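Local coordinates for bifunctional thiamine biosynthesis protein ThiDN (Methanocaldococcus jannaschii DSM 2661, PDB 2PHP) that probably makes thiamine phosphate by joining a thiazole phosphate to a pyrimidine diphosphate through the C-terminal ThiN domain present here, and phosphorylates the pyrimidine through its N-terminal kinase domain, at residues B[37-42]-B[92-97]; B[27-32]-B[175-180]; B[10-15]-B[49-54]. All blocks are in the same frame, centred on the assembly; numbering follows the deposited sequence.

Contact 1: residues B[37-42]-B[92-97]; sequences IAESLP and EIRACM
Two neighbours in the middle of the domain's mixed sheet, strands 37-40 and 95-100, meet here as an antiparallel pair. A38 and C96 form the hydrogen-bonded pair: A38 N reaches C96 O at 3.0 Å, nearly along the C=O axis, and C96 N returns the bond to A38 O. I37 with M97, a selenomethionine, and E39 with A95 are the non-hydrogen-bonded pairs on either side. I37, E39, A95 and M97 therefore share one face, turned to helices 8-22 and 167-185, while A38 and C96 face helix 77-87. I37 CG1 rests on M97 CB at 4.1 Å, the two chains crossing obliquely. One step beyond E39, S40 N gives a short 2.7 Å bond to R94 O.

R94 carries the largest share of the contact. Its CG lies anti to the carbonyl carbon, and a bend at chi3 (-66°) folds the guanidinium back beside E39. There NH1 serves two acceptors: S40 O at 2.8 Å, in the guanidinium plane, and E39 OE2 at 2.9 Å, a salt bridge that meets the carboxylate from above its plane, the two planes standing 78° apart. The extended E39 side chain is further held by A167 N at OE1 and N14 ND2 at OE2, a buried setting likely to keep it ionised. P42 CG lies against R94 CD. An alanine in place of R94 would probably leave the E39 carboxylate without this salt bridge and S40 O without this donor. On the side of A38 and C96, a water donates to both S40 OG and I93 O. Along its other edge strand 95-100 starts with a classic beta bulge of antiparallel sheets, R94 and A95 both facing G164 of strand 159-164.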
loop_
_atom_site.group_PDB
_atom_site.type_symbol
_atom_site.label_atom_id
_atom_site.label_comp_id
_atom_site.label_asym_id
_atom_site.label_seq_id
_atom_site.Cartn_x
_atom_site.Cartn_y
_atom_site.Cartn_z
ATOM N N ILE B 37 11.369 9.862 8.635
ATOM C CA ILE B 37 11.921 11.170 8.324
ATOM C C ILE B 37 10.899 12.192 8.817
ATOM O O ILE B 37 9.689 12.036 8.598
ATOM C CB ILE B 37 12.200 11.321 6.803
ATOM C CG1 ILE B 37 12.880 12.669 6.528
ATOM C CG2 ILE B 37 10.918 11.172 6.016
ATOM C CD1 ILE B 37 13.502 12.776 5.158
ATOM N N ALA B 38 11.393 13.217 9.504
ATOM C CA ALA B 38 10.545 14.245 10.079
ATOM C C ALA B 38 11.060 15.660 9.848
ATOM O O ALA B 38 12.261 15.892 9.659
ATOM C CB ALA B 38 10.391 14.003 11.573
ATOM N N GLU B 39 10.133 16.609 9.879
ATOM C CA GLU B 39 10.474 18.011 9.701
ATOM C C GLU B 39 9.495 18.823 10.533
ATOM O O GLU B 39 8.299 18.506 10.600
ATOM C CB GLU B 39 10.378 18.418 8.232
ATOM C CG GLU B 39 10.971 19.802 7.944
ATOM C CD GLU B 39 10.883 20.191 6.472
ATOM O OE1 GLU B 39 11.351 19.406 5.613
ATOM O OE2 GLU B 39 10.353 21.288 6.169
ATOM N N SER B 40 10.008 19.869 11.170
ATOM C CA SER B 40 9.180 20.715 12.010
ATOM C C SER B 40 8.999 22.106 11.441
ATOM O O SER B 40 9.699 22.526 10.508
ATOM C CB SER B 40 9.818 20.875 13.384
ATOM O OG SER B 40 10.941 21.736 13.288
ATOM N N LEU B 41 8.043 22.815 12.029
ATOM C CA LEU B 41 7.789 24.198 11.677
ATOM C C LEU B 41 8.910 24.919 12.428
ATOM O O LEU B 41 9.542 24.340 13.326
ATOM C CB LEU B 41 6.439 24.641 12.239
ATOM C CG LEU B 41 5.155 24.147 11.577
ATOM C CD1 LEU B 41 3.971 24.410 12.513
ATOM C CD2 LEU B 41 4.968 24.853 10.234
ATOM N N PRO B 42 9.185 26.181 12.077
ATOM C CA PRO B 42 10.252 26.882 12.799
ATOM C C PRO B 42 9.863 27.022 14.279
ATOM O O PRO B 42 8.680 27.141 14.596
ATOM C CB PRO B 42 10.321 28.233 12.080
ATOM C CG PRO B 42 9.862 27.888 10.678
ATOM C CD PRO B 42 8.695 26.977 10.939
ATOM N N GLU B 92 17.677 26.800 13.042
ATOM C CA GLU B 92 17.597 26.566 11.604
ATOM C C GLU B 92 17.403 25.080 11.295
ATOM O O GLU B 92 16.982 24.717 10.203
ATOM C CB GLU B 92 18.872 27.045 10.897
ATOM C CG GLU B 92 18.821 28.463 10.347
ATOM C CD GLU B 92 20.030 28.781 9.470
ATOM O OE1 GLU B 92 20.056 29.879 8.879
ATOM O OE2 GLU B 92 20.953 27.941 9.370
ATOM N N ILE B 93 17.727 24.226 12.255
ATOM C CA ILE B 93 17.594 22.779 12.069
ATOM C C ILE B 93 16.156 22.310 12.346
ATOM O O ILE B 93 15.708 22.306 13.489
ATOM C CB ILE B 93 18.586 22.041 12.992
ATOM C CG1 ILE B 93 20.018 22.439 12.618
ATOM C CG2 ILE B 93 18.412 20.528 12.873
ATOM C CD1 ILE B 93 20.418 22.048 11.191
ATOM N N ARG B 94 15.444 21.917 11.290
ATOM C CA ARG B 94 14.056 21.467 11.421
ATOM C C ARG B 94 13.795 20.023 10.966
ATOM O O ARG B 94 12.663 19.552 11.054
ATOM C CB ARG B 94 13.127 22.402 10.629
ATOM C CG ARG B 94 13.246 23.865 11.016
ATOM C CD ARG B 94 12.322 24.758 10.195
ATOM N NE ARG B 94 12.676 24.809 8.774
ATOM C CZ ARG B 94 12.041 24.139 7.817
ATOM N NH1 ARG B 94 11.014 23.366 8.124
ATOM N NH2 ARG B 94 12.437 24.239 6.551
ATOM N N ALA B 95 14.819 19.315 10.498
ATOM C CA ALA B 95 14.602 17.950 10.013
ATOM C C ALA B 95 15.615 16.900 10.444
ATOM O O ALA B 95 16.785 17.202 10.714
ATOM C CB ALA B 95 14.496 17.958 8.488
ATOM N N CYS B 96 15.153 15.652 10.471
ATOM C CA CYS B 96 15.988 14.527 10.868
ATOM C C CYS B 96 15.460 13.191 10.344
ATOM O O CYS B 96 14.249 12.982 10.226
ATOM C CB CYS B 96 16.084 14.472 12.395
ATOM S SG CYS B 96 16.979 13.039 13.063
HETATM N N MSE B 97 16.390 12.296 10.027
HETATM C CA MSE B 97 16.058 10.958 9.548
HETATM C C MSE B 97 17.028 9.975 10.188
HETATM O O MSE B 97 18.234 10.226 10.201
HETATM C CB MSE B 97 16.201 10.870 8.029
HETATM C CG MSE B 97 16.038 9.456 7.507
HETATM SE SE MSE B 97 16.061 9.371 5.585
HETATM C CE MSE B 97 15.493 7.540 5.321
HETATM O O HOH W 1 13.184 22.954 14.634
#

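Contact 2: residues B[27-32]-B[175-180]; sequences FTLIPE and EVIQKI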
loop_
_atom_site.group_PDB
_atom_site.type_symbol
_atom_site.label_atom_id
_atom_site.label_comp_id
_atom_site.label_asym_id
_atom_site.label_seq_id
_atom_site.Cartn_x
_atom_site.Cartn_y
_atom_site.Cartn_z
ATOM N N PHE B 27 18.231 2.734 -1.337
ATOM C CA PHE B 27 18.392 2.913 0.099
ATOM C C PHE B 27 18.409 1.559 0.799
ATOM O O PHE B 27 17.412 0.835 0.815
ATOM C CB PHE B 27 17.245 3.801 0.603
ATOM C CG PHE B 27 17.287 4.099 2.080
ATOM C CD1 PHE B 27 18.445 4.577 2.683
ATOM C CD2 PHE B 27 16.148 3.926 2.863
ATOM C CE1 PHE B 27 18.469 4.879 4.050
ATOM C CE2 PHE B 27 16.162 4.225 4.230
ATOM C CZ PHE B 27 17.324 4.702 4.822
ATOM N N THR B 28 19.557 1.212 1.364
ATOM C CA THR B 28 19.703 -0.058 2.053
ATOM C C THR B 28 20.098 0.171 3.503
ATOM O O THR B 28 20.150 -0.765 4.299
ATOM C CB THR B 28 20.780 -0.932 1.373
ATOM O OG1 THR B 28 22.048 -0.264 1.445
ATOM C CG2 THR B 28 20.416 -1.181 -0.096
ATOM N N LEU B 29 20.380 1.423 3.840
ATOM C CA LEU B 29 20.763 1.767 5.203
ATOM C C LEU B 29 19.535 1.819 6.130
ATOM O O LEU B 29 19.306 2.804 6.838
ATOM C CB LEU B 29 21.511 3.105 5.194
ATOM C CG LEU B 29 22.940 3.085 4.615
ATOM C CD1 LEU B 29 23.525 4.501 4.571
ATOM C CD2 LEU B 29 23.817 2.192 5.460
ATOM N N ILE B 30 18.759 0.737 6.117
ATOM C CA ILE B 30 17.550 0.629 6.937
ATOM C C ILE B 30 17.783 -0.187 8.204
ATOM O O ILE B 30 18.134 -1.370 8.142
ATOM C CB ILE B 30 16.392 -0.033 6.147
ATOM C CG1 ILE B 30 16.113 0.775 4.878
ATOM C CG2 ILE B 30 15.124 -0.109 7.024
ATOM C CD1 ILE B 30 15.257 0.058 3.873
ATOM N N PRO B 31 17.579 0.435 9.374
ATOM C CA PRO B 31 17.776 -0.279 10.639
ATOM C C PRO B 31 16.655 -1.294 10.859
ATOM O O PRO B 31 15.637 -1.260 10.166
ATOM C CB PRO B 31 17.749 0.837 11.673
ATOM C CG PRO B 31 16.756 1.790 11.088
ATOM C CD PRO B 31 17.121 1.815 9.610
ATOM N N GLU B 32 16.848 -2.189 11.822
ATOM C CA GLU B 32 15.851 -3.205 12.121
ATOM C C GLU B 32 14.546 -2.603 12.598
ATOM O O GLU B 32 13.482 -3.183 12.388
ATOM C CB GLU B 32 16.381 -4.194 13.165
ATOM C CG GLU B 32 17.373 -5.166 12.587
ATOM C CD GLU B 32 16.831 -5.827 11.331
ATOM O OE1 GLU B 32 15.795 -6.523 11.430
ATOM O OE2 GLU B 32 17.432 -5.642 10.244
ATOM N N GLU B 175 21.840 10.427 0.760
ATOM C CA GLU B 175 22.217 9.849 -0.526
ATOM C C GLU B 175 23.740 9.765 -0.636
ATOM O O GLU B 175 24.284 8.786 -1.137
ATOM C CB GLU B 175 21.662 10.695 -1.669
ATOM C CG GLU B 175 22.112 10.262 -3.058
ATOM C CD GLU B 175 21.503 11.124 -4.143
ATOM O OE1 GLU B 175 21.520 12.362 -3.987
ATOM O OE2 GLU B 175 21.012 10.570 -5.150
ATOM N N VAL B 176 24.424 10.801 -0.164
ATOM C CA VAL B 176 25.879 10.823 -0.204
ATOM C C VAL B 176 26.399 9.669 0.651
ATOM O O VAL B 176 27.274 8.911 0.223
ATOM C CB VAL B 176 26.429 12.167 0.344
ATOM C CG1 VAL B 176 27.950 12.114 0.445
ATOM C CG2 VAL B 176 25.993 13.313 -0.565
ATOM N N ILE B 177 25.839 9.535 1.852
ATOM C CA ILE B 177 26.228 8.482 2.777
ATOM C C ILE B 177 25.965 7.106 2.175
ATOM O O ILE B 177 26.789 6.196 2.290
ATOM C CB ILE B 177 25.451 8.603 4.114
ATOM C CG1 ILE B 177 25.877 9.871 4.853
ATOM C CG2 ILE B 177 25.689 7.373 4.981
ATOM C CD1 ILE B 177 25.082 10.143 6.116
ATOM N N GLN B 178 24.813 6.971 1.526
ATOM C CA GLN B 178 24.402 5.714 0.912
ATOM C C GLN B 178 25.390 5.249 -0.153
ATOM O O GLN B 178 25.717 4.061 -0.224
ATOM C CB GLN B 178 23.002 5.869 0.296
ATOM C CG GLN B 178 22.459 4.626 -0.383
ATOM C CD GLN B 178 22.129 3.518 0.597
ATOM O OE1 GLN B 178 21.231 3.656 1.428
ATOM N NE2 GLN B 178 22.855 2.413 0.508
ATOM N N LYS B 179 25.860 6.176 -0.982
ATOM C CA LYS B 179 26.805 5.819 -2.038
ATOM C C LYS B 179 28.114 5.301 -1.477
ATOM O O LYS B 179 28.723 4.396 -2.042
ATOM C CB LYS B 179 27.054 7.011 -2.960
ATOM C CG LYS B 179 25.897 7.229 -3.920
ATOM C CD LYS B 179 26.055 8.483 -4.750
ATOM C CE LYS B 179 24.819 8.707 -5.614
ATOM N NZ LYS B 179 24.854 10.018 -6.324
ATOM N N ILE B 180 28.537 5.871 -0.357
ATOM C CA ILE B 180 29.765 5.435 0.291
ATOM C C ILE B 180 29.508 4.027 0.813
ATOM O O ILE B 180 30.302 3.113 0.602
ATOM C CB ILE B 180 30.136 6.379 1.458
ATOM C CG1 ILE B 180 30.501 7.758 0.897
ATOM C CG2 ILE B 180 31.264 5.778 2.291
ATOM C CD1 ILE B 180 30.844 8.785 1.962
#
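Q178, on helix 167-185, plugs its amide into an inverse gamma turn centred on L29, in the loop that follows helix 8-22. OE1 accepts T28 N at 3.0 Å, with the donor 44° above the plane of the amide carbonyl, and takes a second, weak bond from L29 N at 3.4 Å. The nitrogen of the same amide points to the T28 side chain: NE2 donates to OG1 at 2.9 Å, with the hydroxyl oxygen close to the amide plane. OE1 also lies at the edge of the F27 ring, 3.2 Å from CD1, the ring and amide planes nearly perpendicular at 88°.

The torsions put these groups in place. CG of Q178 is anti to the backbone N, and a bend at chi2 (69°) swings the amide from the flank of the helix toward the turn. T28 OG1 occupies the crowded position between its own N and carbonyl carbon, where it can meet NE2. Next to this polar grip, L29 runs past Q178 in the opposite direction and lays CD1 on I177 CG2 at 3.6 Å, a buried apolar contact beside the amide.

Further out, N182 OD1, one turn along the helix, takes a second bond from NE2 and so helps fix which way the amide is flipped. F27 packs on I99 of strand 95-100 and on V174 of the helix, and I177 continues onto L105 and L109 of helix 103-109. The turn itself is closed by a weak bond of 2.7 Å from I30 N to T28 O.

Contact 3: residues B[10-15]-B[49-54]; sequences KVIKNL and DVAALT
L15 lays its CD1 methyl over A51, 3.6 Å from CB and 3.3 Å from the backbone oxygen O of the same residue. Its CG is anti to the carbonyl carbon, which sends the branched end from helix 8-22 toward strand 50-53. A51 answers with a single methyl, pointing at the helix and met by three side chains. V11, one helical turn before L15, brings CG1 to 4.1 Å from A51 CB, this branch lying anti to its backbone N. I12 starts out less directly aimed, but its bent chain, chi1 -68° and chi2 -57°, carries CD1 round to 4.2 Å from A51 CB. Thus V11, I12 and L15 converge on the methyl of A51, which accounts for most of the strand's share of the buried surface.

The small side chain of A51 is consistent with the close approach of the helix: the axes of helix 10-15 and strand 50-53 come to 9.1 Å and cross at -30°, running in broadly the same direction. The neighbours of A51 alternate as a strand requires, V50 and A52 pointing away from the helix, with V50 resting on A80, I83 and L84 of helix 77-87. The sheet here lies between helix 8-22 on the A51 side and helix 77-87 on the V50 side, a three-layer alpha-beta-alpha build. The same three helix residues spread over the adjoining strand, V11 and I12 on F73, I12 and L15 on I71. I12 also packs on Y17 of the third subunit, so this helix lies at a subunit interface as well as on the sheet.

Between the two segments the side chains meet as apolar groups only, with L15 CD1 also close to the A51 carbonyl oxygen, so burial and close fit rather than directed bonds hold helix to strand.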
loop_
_atom_site.group_PDB
_atom_site.type_symbol
_atom_site.label_atom_id
_atom_site.label_comp_id
_atom_site.label_asym_id
_atom_site.label_seq_id
_atom_site.Cartn_x
_atom_site.Cartn_y
_atom_site.Cartn_z
ATOM N N LYS B 10 4.342 24.168 3.618
ATOM C CA LYS B 10 5.735 24.083 3.211
ATOM C C LYS B 10 6.395 22.817 3.753
ATOM O O LYS B 10 7.104 22.116 3.033
ATOM C CB LYS B 10 6.507 25.324 3.663
ATOM C CG LYS B 10 7.975 25.322 3.261
ATOM C CD LYS B 10 8.138 25.518 1.762
ATOM C CE LYS B 10 9.605 25.515 1.361
ATOM N NZ LYS B 10 9.780 25.708 -0.105
ATOM N N VAL B 11 6.158 22.525 5.030
ATOM C CA VAL B 11 6.727 21.338 5.665
ATOM C C VAL B 11 6.234 20.052 4.992
ATOM O O VAL B 11 7.028 19.157 4.689
ATOM C CB VAL B 11 6.374 21.287 7.168
ATOM C CG1 VAL B 11 6.732 19.919 7.754
ATOM C CG2 VAL B 11 7.128 22.388 7.918
ATOM N N ILE B 12 4.928 19.956 4.770
ATOM C CA ILE B 12 4.368 18.777 4.119
ATOM C C ILE B 12 4.975 18.606 2.723
ATOM O O ILE B 12 5.293 17.491 2.320
ATOM C CB ILE B 12 2.831 18.869 3.995
ATOM C CG1 ILE B 12 2.189 18.798 5.387
ATOM C CG2 ILE B 12 2.312 17.761 3.074
ATOM C CD1 ILE B 12 2.528 17.563 6.179
ATOM N N LYS B 13 5.138 19.710 1.994
ATOM C CA LYS B 13 5.718 19.645 0.652
ATOM C C LYS B 13 7.188 19.199 0.673
ATOM O O LYS B 13 7.629 18.460 -0.213
ATOM C CB LYS B 13 5.620 21.001 -0.066
ATOM C CG LYS B 13 4.243 21.365 -0.585
ATOM C CD LYS B 13 4.314 22.566 -1.531
ATOM C CE LYS B 13 2.918 23.118 -1.807
ATOM N NZ LYS B 13 2.938 24.516 -2.303
ATOM N N ASN B 14 7.941 19.645 1.678
ATOM C CA ASN B 14 9.347 19.270 1.783
ATOM C C ASN B 14 9.472 17.781 2.074
ATOM O O ASN B 14 10.256 17.081 1.440
ATOM C CB ASN B 14 10.046 20.071 2.882
ATOM C CG ASN B 14 10.209 21.525 2.517
ATOM O OD1 ASN B 14 10.323 21.867 1.337
ATOM N ND2 ASN B 14 10.242 22.392 3.526
ATOM N N LEU B 15 8.693 17.300 3.036
ATOM C CA LEU B 15 8.715 15.883 3.391
ATOM C C LEU B 15 8.300 15.011 2.207
ATOM O O LEU B 15 8.927 13.986 1.925
ATOM C CB LEU B 15 7.787 15.619 4.580
ATOM C CG LEU B 15 8.411 15.958 5.935
ATOM C CD1 LEU B 15 7.348 16.054 7.015
ATOM C CD2 LEU B 15 9.439 14.890 6.266
ATOM N N ASP B 49 4.125 19.958 16.366
ATOM C CA ASP B 49 4.569 20.864 15.320
ATOM C C ASP B 49 5.545 20.138 14.403
ATOM O O ASP B 49 6.181 20.756 13.558
ATOM C CB ASP B 49 5.257 22.100 15.913
ATOM C CG ASP B 49 4.290 23.030 16.635
ATOM O OD1 ASP B 49 3.062 22.901 16.443
ATOM O OD2 ASP B 49 4.768 23.908 17.389
ATOM N N VAL B 50 5.658 18.820 14.572
ATOM C CA VAL B 50 6.570 18.014 13.755
ATOM C C VAL B 50 5.812 16.993 12.914
ATOM O O VAL B 50 4.978 16.257 13.441
ATOM C CB VAL B 50 7.579 17.245 14.640
ATOM C CG1 VAL B 50 8.586 16.503 13.763
ATOM C CG2 VAL B 50 8.285 18.209 15.584
ATOM N N ALA B 51 6.100 16.940 11.614
ATOM C CA ALA B 51 5.432 15.972 10.732
ATOM C C ALA B 51 6.365 14.839 10.300
ATOM O O ALA B 51 7.576 15.039 10.142
ATOM C CB ALA B 51 4.873 16.669 9.503
ATOM N N ALA B 52 5.786 13.654 10.106
ATOM C CA ALA B 52 6.546 12.475 9.687
ATOM C C ALA B 52 5.611 11.330 9.292
ATOM O O ALA B 52 4.394 11.487 9.332
ATOM C CB ALA B 52 7.459 12.034 10.813
ATOM N N LEU B 53 6.176 10.180 8.922
ATOM C CA LEU B 53 5.368 9.026 8.526
ATOM C C LEU B 53 4.636 8.431 9.711
ATOM O O LEU B 53 5.184 8.354 10.800
ATOM C CB LEU B 53 6.243 7.940 7.887
ATOM C CG LEU B 53 6.882 8.310 6.551
ATOM C CD1 LEU B 53 7.837 7.228 6.095
ATOM C CD2 LEU B 53 5.796 8.529 5.525
ATOM N N THR B 54 3.394 8.017 9.492
ATOM C CA THR B 54 2.593 7.401 10.544
ATOM C C THR B 54 3.102 5.964 10.698
ATOM O O THR B 54 2.917 5.333 11.732
ATOM C CB THR B 54 1.090 7.415 10.172
ATOM O OG1 THR B 54 0.926 6.940 8.828
ATOM C CG2 THR B 54 0.526 8.834 10.280
#

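In the fold
From the N terminus, helix 8-22 supplies the first half of contact 3, the loop at 27-32 the first half of contact 2, and strand 37-40 the first half of contact 1. Strand 50-53 then closes contact 3, strand 95-100 closes contact 1, and helix 167-185 closes contact 2. Contact 1 is nested within contact 2, while contact 3 crosses both. Contact 3 sets helix 8-22 on the sheet, contact 1 joins two of its central strands, and contact 2 ties the loop to helix 167-185. Contacts 1 and 3 share the sheet, the backbones of E39 and A51 being hydrogen-bonded. Contact 2, about 19 Å from contact 1 by centres, reaches it through F27 packing on M97.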